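Local coordinates for protein hydratase ChsH2 (PDB 4W78) that probably hydrates enoyl-CoA intermediates of cholesterol breakdown as the MaoC-like partner of ChsH1 in a four-chain complex, at residues F[20-34]-F[45-57]. Numbering follows the deposited sequence.
With CD (cadmium ion), chain B.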
loop_
_atom_site.group_PDB
_atom_site.type_symbol
_atom_site.label_atom_id
_atom_site.label_comp_id
_atom_site.label_asym_id
_atom_site.label_seq_id
_atom_site.Cartn_x
_atom_site.Cartn_y
_atom_site.Cartn_z
ATOM N N ILE F 20 -8.239 -6.857 4.646
ATOM C CA ILE F 20 -8.372 -7.346 3.279
ATOM C C ILE F 20 -7.655 -6.423 2.301
ATOM O O ILE F 20 -6.914 -6.883 1.426
ATOM C CB ILE F 20 -9.854 -7.482 2.911
ATOM C CG1 ILE F 20 -10.513 -8.501 3.840
ATOM C CG2 ILE F 20 -10.003 -7.867 1.425
ATOM C CD1 ILE F 20 -11.963 -8.848 3.481
ATOM N N VAL F 21 -7.842 -5.119 2.471
ATOM C CA VAL F 21 -7.226 -4.146 1.553
ATOM C C VAL F 21 -5.714 -4.087 1.726
ATOM O O VAL F 21 -4.956 -4.155 0.746
ATOM C CB VAL F 21 -7.844 -2.755 1.737
ATOM C CG1 VAL F 21 -7.103 -1.719 0.920
ATOM C CG2 VAL F 21 -9.328 -2.783 1.361
ATOM N N SER F 22 -5.262 -3.983 2.975
ATOM C CA SER F 22 -3.830 -3.851 3.226
ATOM C C SER F 22 -3.050 -5.090 2.798
ATOM O O SER F 22 -1.955 -4.954 2.260
ATOM C CB SER F 22 -3.547 -3.479 4.688
ATOM O OG SER F 22 -3.939 -4.513 5.570
ATOM N N THR F 23 -3.597 -6.282 3.032
ATOM C CA THR F 23 -2.920 -7.493 2.576
ATOM C C THR F 23 -2.894 -7.578 1.051
ATOM O O THR F 23 -1.854 -7.867 0.461
ATOM C CB THR F 23 -3.517 -8.771 3.166
ATOM O OG1 THR F 23 -4.920 -8.842 2.907
ATOM C CG2 THR F 23 -3.278 -8.826 4.686
ATOM N N ALA F 24 -4.018 -7.282 0.412
ATOM C CA ALA F 24 -4.023 -7.323 -1.042
ATOM C C ALA F 24 -2.974 -6.393 -1.622
ATOM O O ALA F 24 -2.197 -6.814 -2.491
ATOM C CB ALA F 24 -5.409 -6.977 -1.596
ATOM N N LEU F 25 -2.922 -5.148 -1.153
ATOM C CA LEU F 25 -1.972 -4.198 -1.734
ATOM C C LEU F 25 -0.521 -4.500 -1.354
ATOM O O LEU F 25 0.379 -4.238 -2.152
ATOM C CB LEU F 25 -2.348 -2.733 -1.455
ATOM C CG LEU F 25 -3.287 -2.160 -2.520
ATOM C CD1 LEU F 25 -4.634 -2.871 -2.585
ATOM C CD2 LEU F 25 -3.453 -0.675 -2.308
ATOM N N ALA F 26 -0.306 -5.072 -0.170
ATOM C CA ALA F 26 1.048 -5.473 0.213
ATOM C C ALA F 26 1.522 -6.662 -0.618
ATOM O O ALA F 26 2.728 -6.914 -0.711
ATOM C CB ALA F 26 1.128 -5.806 1.713
ATOM N N THR F 27 0.593 -7.422 -1.201
ATOM C CA THR F 27 0.998 -8.488 -2.127
ATOM C C THR F 27 1.040 -7.966 -3.568
ATOM O O THR F 27 1.231 -8.736 -4.506
ATOM C CB THR F 27 0.093 -9.740 -2.061
ATOM O OG1 THR F 27 -1.225 -9.403 -2.528
ATOM C CG2 THR F 27 -0.015 -10.280 -0.649
ATOM N N ARG F 28 0.860 -6.652 -3.715
ATOM C CA ARG F 28 0.881 -5.961 -5.009
ATOM C C ARG F 28 -0.190 -6.455 -5.994
ATOM O O ARG F 28 -0.004 -6.471 -7.217
ATOM C CB ARG F 28 2.279 -5.961 -5.633
ATOM C CG ARG F 28 3.302 -5.226 -4.777
ATOM C CD ARG F 28 4.632 -5.101 -5.487
ATOM N NE ARG F 28 4.542 -4.358 -6.741
ATOM C CZ ARG F 28 5.077 -4.775 -7.883
ATOM N NH1 ARG F 28 5.731 -5.931 -7.915
ATOM N NH2 ARG F 28 4.966 -4.049 -8.993
ATOM N N ASP F 29 -1.327 -6.837 -5.413
ATOM C CA ASP F 29 -2.508 -7.256 -6.145
ATOM C C ASP F 29 -3.514 -6.122 -6.095
ATOM O O ASP F 29 -4.121 -5.864 -5.045
ATOM C CB ASP F 29 -3.076 -8.501 -5.469
ATOM C CG ASP F 29 -4.237 -9.086 -6.198
ATOM O OD1 ASP F 29 -4.865 -8.400 -7.040
ATOM O OD2 ASP F 29 -4.535 -10.264 -5.919
ATOM N N PHE F 30 -3.652 -5.435 -7.230
ATOM C CA PHE F 30 -4.522 -4.271 -7.332
ATOM C C PHE F 30 -5.854 -4.588 -7.986
ATOM O O PHE F 30 -6.590 -3.685 -8.386
ATOM C CB PHE F 30 -3.800 -3.136 -8.066
ATOM C CG PHE F 30 -2.671 -2.553 -7.276
ATOM C CD1 PHE F 30 -1.406 -3.105 -7.347
ATOM C CD2 PHE F 30 -2.885 -1.462 -6.434
ATOM C CE1 PHE F 30 -0.360 -2.581 -6.584
ATOM C CE2 PHE F 30 -1.856 -0.932 -5.687
ATOM C CZ PHE F 30 -0.594 -1.494 -5.762
ATOM N N GLN F 31 -6.178 -5.873 -8.079
ATOM C CA GLN F 31 -7.453 -6.257 -8.673
ATOM C C GLN F 31 -8.582 -5.623 -7.874
ATOM O O GLN F 31 -8.615 -5.706 -6.643
ATOM C CB GLN F 31 -7.621 -7.784 -8.719
ATOM C CG GLN F 31 -8.707 -8.247 -9.702
ATOM C CD GLN F 31 -8.287 -8.144 -11.175
ATOM O OE1 GLN F 31 -7.091 -8.180 -11.497
ATOM N NE2 GLN F 31 -9.265 -8.015 -12.067
ATOM N N ASP F 32 -9.511 -4.988 -8.580
ATOM C CA ASP F 32 -10.546 -4.206 -7.914
ATOM C C ASP F 32 -11.342 -4.963 -6.839
ATOM O O ASP F 32 -11.701 -4.390 -5.811
ATOM C CB ASP F 32 -11.458 -3.522 -8.949
ATOM C CG ASP F 32 -11.964 -4.466 -10.038
ATOM O OD1 ASP F 32 -11.966 -5.708 -9.861
ATOM O OD2 ASP F 32 -12.398 -3.937 -11.093
ATOM N N VAL F 33 -11.576 -6.254 -7.055
ATOM C CA VAL F 33 -12.431 -7.031 -6.163
ATOM C C VAL F 33 -11.906 -7.155 -4.727
ATOM O O VAL F 33 -12.664 -7.537 -3.830
ATOM C CB VAL F 33 -12.701 -8.439 -6.733
ATOM C CG1 VAL F 33 -13.451 -8.359 -8.053
ATOM C CG2 VAL F 33 -11.381 -9.215 -6.885
ATOM N N HIS F 34 -10.627 -6.847 -4.490
ATOM C CA HIS F 34 -10.112 -6.952 -3.127
ATOM C C HIS F 34 -10.182 -5.642 -2.347
ATOM O O HIS F 34 -9.886 -5.621 -1.148
ATOM C CB HIS F 34 -8.659 -7.462 -3.112
ATOM C CG HIS F 34 -8.444 -8.667 -3.966
ATOM N ND1 HIS F 34 -9.134 -9.850 -3.786
ATOM C CD2 HIS F 34 -7.639 -8.860 -5.033
ATOM C CE1 HIS F 34 -8.764 -10.717 -4.709
ATOM N NE2 HIS F 34 -7.869 -10.136 -5.481
ATOM N N SER F 45 -20.097 -11.164 -6.388
ATOM C CA SER F 45 -19.488 -11.474 -5.102
ATOM C C SER F 45 -20.205 -10.630 -4.049
ATOM O O SER F 45 -20.759 -9.575 -4.367
ATOM C CB SER F 45 -17.978 -11.207 -5.134
ATOM O OG SER F 45 -17.336 -12.106 -6.030
ATOM N N LYS F 46 -20.245 -11.104 -2.806
ATOM C CA LYS F 46 -21.005 -10.403 -1.772
ATOM C C LYS F 46 -20.370 -9.067 -1.370
ATOM O O LYS F 46 -21.074 -8.080 -1.124
ATOM C CB LYS F 46 -21.170 -11.277 -0.528
ATOM C CG LYS F 46 -22.128 -10.681 0.488
ATOM C CD LYS F 46 -22.117 -11.436 1.805
ATOM C CE LYS F 46 -20.972 -10.978 2.694
ATOM N NZ LYS F 46 -21.173 -11.504 4.081
ATOM N N ASP F 47 -19.046 -9.062 -1.295
ATOM C CA ASP F 47 -18.279 -7.915 -0.822
ATOM C C ASP F 47 -16.849 -8.144 -1.277
ATOM O O ASP F 47 -16.562 -9.135 -1.951
ATOM C CB ASP F 47 -18.335 -7.861 0.711
ATOM C CG ASP F 47 -18.162 -6.446 1.269
ATOM O OD1 ASP F 47 -17.606 -5.573 0.562
ATOM O OD2 ASP F 47 -18.582 -6.221 2.429
ATOM N N ILE F 48 -15.950 -7.232 -0.914
ATOM C CA ILE F 48 -14.536 -7.471 -1.140
ATOM C C ILE F 48 -14.116 -8.754 -0.419
ATOM O O ILE F 48 -14.722 -9.154 0.576
ATOM C CB ILE F 48 -13.669 -6.298 -0.665
ATOM C CG1 ILE F 48 -13.818 -6.065 0.837
ATOM C CG2 ILE F 48 -14.039 -5.029 -1.461
ATOM C CD1 ILE F 48 -12.802 -5.063 1.386
ATOM N N PHE F 49 -13.090 -9.402 -0.957
ATOM C CA PHE F 49 -12.649 -10.680 -0.411
ATOM C C PHE F 49 -11.139 -10.797 -0.499
ATOM O O PHE F 49 -10.488 -10.161 -1.336
ATOM C CB PHE F 49 -13.336 -11.871 -1.101
ATOM C CG PHE F 49 -13.189 -11.892 -2.598
ATOM C CD1 PHE F 49 -12.089 -12.503 -3.201
ATOM C CD2 PHE F 49 -14.169 -11.336 -3.406
ATOM C CE1 PHE F 49 -11.966 -12.541 -4.584
ATOM C CE2 PHE F 49 -14.046 -11.365 -4.790
ATOM C CZ PHE F 49 -12.950 -11.971 -5.377
ATOM N N VAL F 50 -10.611 -11.630 0.391
ATOM C CA VAL F 50 -9.166 -11.837 0.520
ATOM C C VAL F 50 -8.596 -12.504 -0.729
ATOM O O VAL F 50 -9.211 -13.419 -1.293
ATOM C CB VAL F 50 -8.900 -12.712 1.765
ATOM C CG1 VAL F 50 -7.416 -13.114 1.878
ATOM C CG2 VAL F 50 -9.336 -11.998 3.031
ATOM N N ASN F 51 -7.405 -12.065 -1.156
ATOM C CA ASN F 51 -6.790 -12.610 -2.377
ATOM C C ASN F 51 -5.948 -13.857 -2.100
ATOM O O ASN F 51 -5.668 -14.191 -0.941
ATOM C CB ASN F 51 -5.969 -11.541 -3.128
ATOM C CG ASN F 51 -4.622 -11.235 -2.464
ATOM O OD1 ASN F 51 -4.442 -11.455 -1.276
ATOM N ND2 ASN F 51 -3.669 -10.749 -3.249
ATOM N N ILE F 52 -5.545 -14.558 -3.147
ATOM C CA ILE F 52 -4.905 -15.854 -2.943
ATOM C C ILE F 52 -3.456 -15.700 -2.462
ATOM O O ILE F 52 -2.938 -16.585 -1.781
ATOM C CB ILE F 52 -5.043 -16.762 -4.194
ATOM C CG1 ILE F 52 -4.755 -18.233 -3.827
ATOM C CG2 ILE F 52 -4.176 -16.252 -5.337
ATOM C CD1 ILE F 52 -5.213 -19.183 -4.918
ATOM N N LEU F 53 -2.806 -14.593 -2.794
ATOM C CA LEU F 53 -1.429 -14.365 -2.316
ATOM C C LEU F 53 -1.450 -14.168 -0.805
ATOM O O LEU F 53 -0.503 -14.533 -0.114
ATOM C CB LEU F 53 -0.751 -13.165 -3.002
ATOM C CG LEU F 53 -0.372 -13.319 -4.492
ATOM C CD1 LEU F 53 -1.599 -13.240 -5.392
ATOM C CD2 LEU F 53 0.638 -12.272 -4.944
ATOM N N THR F 54 -2.516 -13.572 -0.288
ATOM C CA THR F 54 -2.663 -13.422 1.155
ATOM C C THR F 54 -2.990 -14.769 1.806
ATOM O O THR F 54 -2.452 -15.081 2.867
ATOM C CB THR F 54 -3.742 -12.374 1.487
ATOM O OG1 THR F 54 -3.286 -11.091 1.036
ATOM C CG2 THR F 54 -4.033 -12.333 2.979
ATOM N N ASP F 55 -3.856 -15.574 1.193
ATOM C CA ASP F 55 -4.075 -16.938 1.700
ATOM C C ASP F 55 -2.763 -17.725 1.830
ATOM O O ASP F 55 -2.521 -18.392 2.847
ATOM C CB ASP F 55 -5.047 -17.717 0.811
ATOM C CG ASP F 55 -6.480 -17.260 0.969
ATOM O OD1 ASP F 55 -6.897 -16.984 2.120
ATOM O OD2 ASP F 55 -7.199 -17.192 -0.053
ATOM N N THR F 56 -1.923 -17.659 0.798
ATOM C CA THR F 56 -0.631 -18.346 0.843
ATOM C C THR F 56 0.237 -17.805 1.999
ATOM O O THR F 56 0.861 -18.578 2.756
ATOM C CB THR F 56 0.118 -18.181 -0.485
ATOM O OG1 THR F 56 -0.712 -18.646 -1.561
ATOM C CG2 THR F 56 1.417 -18.980 -0.470
ATOM N N GLY F 57 0.278 -16.484 2.152
ATOM C CA GLY F 57 1.074 -15.857 3.195
ATOM C C GLY F 57 0.566 -16.215 4.575
ATOM O O GLY F 57 1.363 -16.430 5.492
HETATM CD CD CD B . -6.383 -11.023 -7.087
HETATM O O HOH W 1 -6.498 -9.694 0.643
HETATM O O HOH W 2 -8.065 -11.238 -8.695
HETATM O O HOH W 3 -4.833 -11.163 -9.147
#
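Ile48 lays CD1 against Ile20 CG2 and Val21 CG2, its apolar chain suiting a site between these two, while its CA-H points at Val33 O. Phe49 gives both backbone and ring. Its carbonyl O accepts from His34 ND1 (2.8 Å), lying close to the imidazole plane, and its flat phenyl face receives the edge of that imidazole in an offset T-shaped pair, planes at 86°. Val33 CG2 packs on Phe49 CZ at 3.5 Å. The Val50 side chain crosses that of Ile20 at about a right angle, CG2 meeting CG1. Asn51 CB sits over one face of the His34 ring, 3.4 Å from its centroid, in a CH-pi contact. Its CG lies between backbone N and carbonyl carbon (chi1 76°), bringing the two-hydrogen amide to Thr27, just past helix 17-26, and Asp29: ND2 donates to Thr27 OG1 (2.9 Å) and, nearly straight, to Asp29 OD2 (2.8 Å). Leu53 CB covers Thr27 CB. As N-cap of helix 52-67, Asn51 OD1 accepts from Thr54 N and, in the carbonyl plane, from Thr54 OG1, which also touches Thr23 CB (3.2 Å). Asp29 OD2 and His34 NE2 both bind cadmium, so Asn51 and Phe49 form a second shell in what is probably the Asp-His active site of a MaoC-like hydratase.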